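Local coordinates for putative iron binding protein (Bordetella pertussis Tohama I, PDB 1Y9U) that binds ferric iron through tyrosine side chains and probably serves iron uptake as a periplasmic solute-binding protein, at residues 18-23 / 34-39; 150-155 / 306-311. All coordinates share one frame; numbering follows the deposited sequence.

Contact 1 (18-23 / 34-39); sequences LIQPLL and VNTVFV
Leu-23 and Gln-20, on the first turn of helix 20-30, pack on Val-34 and Thr-36 of strand 33-38 in a helix-on-sheet contact, apolar on one flank and water-bridged on the other. It lies within a beta-alpha-beta unit: strand 7-12 leads into the helix, and the chain returns as strand 33-38, parallel to strand 7-12. Val-34 and Thr-36, two residues apart on the strand, both point their CB atoms at the helix, whereas Asn-35 between them turns away and bonds Glu-7 and Ser-9. Leu-23 supplies the apolar part. Its CD2 lies 4.3 Å from Val-34 CG1, and its CD1 comes within 3.4 Å of Thr-36 OG1, so a methyl group rests on the hydroxyl. Leu-23 also touches Leu-10 of strand 7-12 and Leu-257 of helix 251-261, which places it in the core between helices and sheet. Gln-20 bends at chi2 (59°) and brings its amide to Thr-36. The direct bond from Thr-36 OG1 to Gln-20 OE1 is weak at 3.4 Å and unsettled, since the proton may go elsewhere instead. A water makes the firmer link: it accepts from Gln-20 NE2 at 2.8 Å, donates to Val-34 O at 2.8 Å, and lies 2.7 Å from Thr-36 OG1. Asp-24, one turn further along the helix, takes a second bond from Gln-20 NE2 and helps to fix the amide. The polar side thus depends more on a shared water than on direct bonding, and the apolar Leu-23 packing abuts a hydroxyl served largely by that water.

Contact 2 (150-155 / 306-311); sequences AMIAHD and AKYRKQ
Ile-152 and Ala-153 of helix 142-155 meet the ring of Tyr-308 on helix 303-318 in a steeply crossed helix pair, with segment axes 8.8 Å apart at closest approach and their directions 105° apart. The apolar contacts centre on that ring. Ile-152 CG2 approaches it obliquely, 3.5 Å from Tyr-308 CD2, while Ala-153 reaches the other long side of the ring: its CA lies over one face and its CB is 3.8 Å from Tyr-308 CE1. Tyr-308 CG stands anti to its own carbonyl carbon (chi1 -72°), which directs the ring at the partner helix; Ala-149 touches it too. Mixed contacts come from Gln-311, whose extended chain lies across Ile-152. Gln-311 CG is 4.0 Å from Ile-152 CD1, and Gln-311 OE1 is 4.0 Å from Ile-152 CG2 and lies in the ring plane at the edge of Tyr-308. Ile-152 continues onto Ala-312 and Leu-315. Arg-309 points away from segment 150-155, bonding Thr-145 OG1 and the Pro-142 carbonyl O near the start of the same helix and forming a salt bridge with Asp-63. No hydrogen bond joins the two segments: van der Waals contact holds them, mostly at the Tyr-308 ring, while Arg-309 gives the helix pair polar ties.

Overall arrangement
Both segments of contact 1 precede those of contact 2 in the chain, and the two contacts lie on opposite sides of the chain's centre, with centres 33 Å apart and nearest atoms about 16 Å apart. They share no helix or strand. Contact 1 belongs to the beta-alpha-beta unit 7-38, whose two strands pair in parallel in the sheet, and joins helix to strand within that unit. Contact 2, by contrast, brings helix 303-318, near the C-terminus, against helix 142-155; 150 residues separate its two segments, so it ties distant parts of the chain together. Neither lies at the iron-binding tyrosines, although helix 142-155 also carries the iron ligand Tyr-143 near its start.

Contact 1 (18-23 / 34-39)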
loop_
_atom_site.group_PDB
_atom_site.type_symbol
_atom_site.label_atom_id
_atom_site.label_comp_id
_atom_site.label_asym_id
_atom_site.label_seq_id
_atom_site.Cartn_x
_atom_site.Cartn_y
_atom_site.Cartn_z
ATOM N N LEU A 18 -13.814 2.610 6.555
ATOM C CA LEU A 18 -12.755 1.612 6.760
ATOM C C LEU A 18 -12.316 1.507 8.225
ATOM O O LEU A 18 -11.752 0.491 8.645
ATOM C CB LEU A 18 -11.516 1.968 5.921
ATOM C CG LEU A 18 -11.658 1.945 4.394
ATOM C CD1 LEU A 18 -10.399 2.516 3.768
ATOM C CD2 LEU A 18 -11.946 0.535 3.870
ATOM N N ILE A 19 -12.562 2.559 8.995
ATOM C CA ILE A 19 -12.016 2.657 10.345
ATOM C C ILE A 19 -13.036 2.966 11.441
ATOM O O ILE A 19 -12.680 2.922 12.598
ATOM C CB ILE A 19 -10.897 3.713 10.391
ATOM C CG1 ILE A 19 -11.410 5.078 9.911
ATOM C CG2 ILE A 19 -9.700 3.231 9.565
ATOM C CD1 ILE A 19 -10.364 6.171 9.920
ATOM N N GLN A 20 -14.291 3.278 11.120
ATOM C CA GLN A 20 -15.181 3.765 12.181
ATOM C C GLN A 20 -15.439 2.728 13.271
ATOM O O GLN A 20 -15.407 3.070 14.441
ATOM C CB GLN A 20 -16.496 4.341 11.626
ATOM C CG GLN A 20 -17.241 5.271 12.626
ATOM C CD GLN A 20 -16.411 6.467 13.075
ATOM O OE1 GLN A 20 -15.879 7.201 12.246
ATOM N NE2 GLN A 20 -16.272 6.647 14.390
ATOM N N PRO A 21 -15.709 1.474 12.925
ATOM C CA PRO A 21 -15.899 0.462 13.964
ATOM C C PRO A 21 -14.719 0.355 14.939
ATOM O O PRO A 21 -14.946 0.329 16.146
ATOM C CB PRO A 21 -16.113 -0.821 13.163
ATOM C CG PRO A 21 -16.732 -0.327 11.875
ATOM C CD PRO A 21 -15.957 0.920 11.573
ATOM N N LEU A 22 -13.487 0.338 14.451
ATOM C CA LEU A 22 -12.356 0.231 15.364
ATOM C C LEU A 22 -12.141 1.532 16.164
ATOM O O LEU A 22 -11.732 1.478 17.311
ATOM C CB LEU A 22 -11.091 -0.261 14.640
ATOM C CG LEU A 22 -10.423 0.626 13.594
ATOM C CD1 LEU A 22 -9.474 1.623 14.200
ATOM C CD2 LEU A 22 -9.660 -0.251 12.595
ATOM N N LEU A 23 -12.480 2.689 15.597
ATOM C CA LEU A 23 -12.436 3.943 16.331
ATOM C C LEU A 23 -13.493 3.986 17.435
ATOM O O LEU A 23 -13.228 4.494 18.533
ATOM C CB LEU A 23 -12.608 5.134 15.385
ATOM C CG LEU A 23 -11.506 5.321 14.345
ATOM C CD1 LEU A 23 -11.855 6.501 13.462
ATOM C CD2 LEU A 23 -10.169 5.524 15.009
ATOM N N VAL A 34 -13.397 10.296 19.919
ATOM C CA VAL A 34 -12.613 10.401 18.703
ATOM C C VAL A 34 -13.350 11.277 17.694
ATOM O O VAL A 34 -14.483 10.988 17.355
ATOM C CB VAL A 34 -12.344 9.017 18.099
ATOM C CG1 VAL A 34 -11.530 9.155 16.830
ATOM C CG2 VAL A 34 -11.602 8.148 19.111
ATOM N N ASN A 35 -12.696 12.344 17.246
ATOM C CA ASN A 35 -13.208 13.190 16.169
ATOM C C ASN A 35 -12.570 12.748 14.873
ATOM O O ASN A 35 -11.363 12.872 14.707
ATOM C CB ASN A 35 -12.871 14.651 16.419
ATOM C CG ASN A 35 -13.356 15.132 17.777
ATOM O OD1 ASN A 35 -14.516 14.940 18.128
ATOM N ND2 ASN A 35 -12.456 15.723 18.549
ATOM N N THR A 36 -13.386 12.230 13.965
ATOM C CA THR A 36 -12.905 11.727 12.683
ATOM C C THR A 36 -13.098 12.836 11.671
ATOM O O THR A 36 -14.230 13.250 11.417
ATOM C CB THR A 36 -13.690 10.484 12.245
ATOM O OG1 THR A 36 -13.524 9.418 13.194
ATOM C CG2 THR A 36 -13.118 9.918 10.939
ATOM N N VAL A 37 -11.994 13.319 11.115
ATOM C CA VAL A 37 -11.984 14.380 10.114
ATOM C C VAL A 37 -11.455 13.821 8.797
ATOM O O VAL A 37 -10.260 13.613 8.635
ATOM C CB VAL A 37 -11.144 15.588 10.564
ATOM C CG1 VAL A 37 -11.108 16.661 9.469
ATOM C CG2 VAL A 37 -11.712 16.180 11.864
ATOM N N PHE A 38 -12.364 13.621 7.847
ATOM C CA PHE A 38 -12.033 13.070 6.545
ATOM C C PHE A 38 -11.487 14.178 5.648
ATOM O O PHE A 38 -12.168 15.200 5.404
ATOM C CB PHE A 38 -13.275 12.427 5.940
ATOM C CG PHE A 38 -13.069 11.868 4.548
ATOM C CD1 PHE A 38 -12.015 11.013 4.262
ATOM C CD2 PHE A 38 -13.953 12.189 3.526
ATOM C CE1 PHE A 38 -11.843 10.513 2.988
ATOM C CE2 PHE A 38 -13.766 11.689 2.250
ATOM C CZ PHE A 38 -12.725 10.846 1.989
ATOM N N VAL A 39 -10.269 13.988 5.164
ATOM C CA VAL A 39 -9.611 14.928 4.263
ATOM C C VAL A 39 -9.287 14.205 2.948
ATOM O O VAL A 39 -8.235 13.563 2.813
ATOM C CB VAL A 39 -8.334 15.516 4.896
ATOM C CG1 VAL A 39 -7.715 16.563 3.995
ATOM C CG2 VAL A 39 -8.634 16.097 6.292
HETATM O O HOH W 1 -15.107 9.017 15.400
#

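Contact 2 (150-155 / 306-311)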
loop_
_atom_site.group_PDB
_atom_site.type_symbol
_atom_site.label_atom_id
_atom_site.label_comp_id
_atom_site.label_asym_id
_atom_site.label_seq_id
_atom_site.Cartn_x
_atom_site.Cartn_y
_atom_site.Cartn_z
ATOM N N ALA A 150 11.566 1.187 -6.064
ATOM C CA ALA A 150 12.201 0.120 -5.304
ATOM C C ALA A 150 13.174 -0.661 -6.185
ATOM O O ALA A 150 14.240 -1.086 -5.744
ATOM C CB ALA A 150 11.149 -0.809 -4.718
ATOM N N MET A 151 12.810 -0.868 -7.450
ATOM C CA MET A 151 13.688 -1.573 -8.377
ATOM C C MET A 151 14.990 -0.784 -8.615
ATOM O O MET A 151 16.054 -1.376 -8.694
ATOM C CB MET A 151 12.983 -1.864 -9.711
ATOM C CG MET A 151 13.777 -2.809 -10.622
ATOM S SD MET A 151 12.851 -3.273 -12.106
ATOM C CE MET A 151 11.690 -4.467 -11.437
ATOM N N ILE A 152 14.918 0.535 -8.714
ATOM C CA ILE A 152 16.157 1.338 -8.837
ATOM C C ILE A 152 17.003 1.138 -7.584
ATOM O O ILE A 152 18.209 0.928 -7.658
ATOM C CB ILE A 152 15.859 2.825 -9.066
ATOM C CG1 ILE A 152 15.086 3.025 -10.378
ATOM C CG2 ILE A 152 17.155 3.642 -9.078
ATOM C CD1 ILE A 152 14.534 4.391 -10.568
ATOM N N ALA A 153 16.367 1.201 -6.414
ATOM C CA ALA A 153 17.086 1.043 -5.154
ATOM C C ALA A 153 17.828 -0.288 -5.074
ATOM O O ALA A 153 18.968 -0.355 -4.590
ATOM C CB ALA A 153 16.133 1.173 -3.984
ATOM N N HIS A 154 17.208 -1.351 -5.561
ATOM C CA HIS A 154 17.781 -2.684 -5.508
ATOM C C HIS A 154 18.818 -2.924 -6.609
ATOM O O HIS A 154 19.921 -3.417 -6.345
ATOM C CB HIS A 154 16.690 -3.737 -5.667
ATOM C CG HIS A 154 15.948 -4.021 -4.405
ATOM N ND1 HIS A 154 14.582 -3.898 -4.280
ATOM C CD2 HIS A 154 16.398 -4.461 -3.206
ATOM C CE1 HIS A 154 14.235 -4.234 -3.046
ATOM N NE2 HIS A 154 15.316 -4.593 -2.382
ATOM N N ASP A 155 18.449 -2.576 -7.841
ATOM C CA ASP A 155 19.119 -3.089 -9.033
ATOM C C ASP A 155 19.761 -2.027 -9.910
ATOM O O ASP A 155 20.503 -2.374 -10.844
ATOM C CB ASP A 155 18.125 -3.888 -9.869
ATOM C CG ASP A 155 17.604 -5.115 -9.147
ATOM O OD1 ASP A 155 18.316 -5.687 -8.314
ATOM O OD2 ASP A 155 16.461 -5.572 -9.359
ATOM N N ALA A 306 10.239 6.643 -1.615
ATOM C CA ALA A 306 10.091 8.080 -1.716
ATOM C C ALA A 306 11.355 8.734 -2.279
ATOM O O ALA A 306 11.252 9.642 -3.098
ATOM C CB ALA A 306 9.747 8.677 -0.344
ATOM N N LYS A 307 12.520 8.248 -1.864
ATOM C CA LYS A 307 13.818 8.757 -2.341
ATOM C C LYS A 307 13.961 8.657 -3.859
ATOM O O LYS A 307 14.492 9.559 -4.470
ATOM C CB LYS A 307 14.982 7.984 -1.686
ATOM C CG LYS A 307 16.414 8.377 -2.143
ATOM C CD LYS A 307 17.522 7.551 -1.465
ATOM C CE LYS A 307 18.925 7.811 -2.087
ATOM N NZ LYS A 307 20.056 7.275 -1.252
ATOM N N TYR A 308 13.511 7.544 -4.447
ATOM C CA TYR A 308 13.724 7.259 -5.869
ATOM C C TYR A 308 12.475 7.497 -6.727
ATOM O O TYR A 308 12.490 7.181 -7.922
ATOM C CB TYR A 308 14.213 5.815 -6.051
ATOM C CG TYR A 308 15.626 5.579 -5.598
ATOM C CD1 TYR A 308 15.903 5.010 -4.362
ATOM C CD2 TYR A 308 16.702 5.928 -6.409
ATOM C CE1 TYR A 308 17.205 4.785 -3.946
ATOM C CE2 TYR A 308 18.014 5.711 -5.996
ATOM C CZ TYR A 308 18.256 5.141 -4.764
ATOM O OH TYR A 308 19.554 4.919 -4.332
ATOM N N ARG A 309 11.421 8.083 -6.166
ATOM C CA ARG A 309 10.125 8.210 -6.833
ATOM C C ARG A 309 10.186 9.052 -8.101
ATOM O O ARG A 309 9.670 8.660 -9.145
ATOM C CB ARG A 309 9.024 8.757 -5.894
ATOM C CG ARG A 309 7.630 8.314 -6.323
ATOM C CD ARG A 309 7.370 6.852 -5.973
ATOM N NE ARG A 309 5.986 6.411 -6.011
ATOM C CZ ARG A 309 5.116 6.480 -5.006
ATOM N NH1 ARG A 309 5.452 7.025 -3.839
ATOM N NH2 ARG A 309 3.911 5.971 -5.164
ATOM N N LYS A 310 10.810 10.217 -7.999
ATOM C CA LYS A 310 10.884 11.119 -9.142
ATOM C C LYS A 310 11.759 10.504 -10.241
ATOM O O LYS A 310 11.378 10.532 -11.402
ATOM C CB LYS A 310 11.418 12.490 -8.722
ATOM C CG LYS A 310 11.382 13.557 -9.815
ATOM C CD LYS A 310 12.314 14.736 -9.504
ATOM C CE LYS A 310 11.832 15.551 -8.301
ATOM N NZ LYS A 310 12.705 16.728 -7.982
ATOM N N GLN A 311 12.875 9.890 -9.879
ATOM C CA GLN A 311 13.731 9.191 -10.834
ATOM C C GLN A 311 12.949 8.081 -11.562
ATOM O O GLN A 311 13.072 7.897 -12.764
ATOM C CB GLN A 311 14.961 8.583 -10.141
ATOM C CG GLN A 311 16.028 8.064 -11.124
ATOM C CD GLN A 311 17.282 7.513 -10.474
ATOM O OE1 GLN A 311 17.459 7.601 -9.256
ATOM N NE2 GLN A 311 18.148 6.924 -11.285
#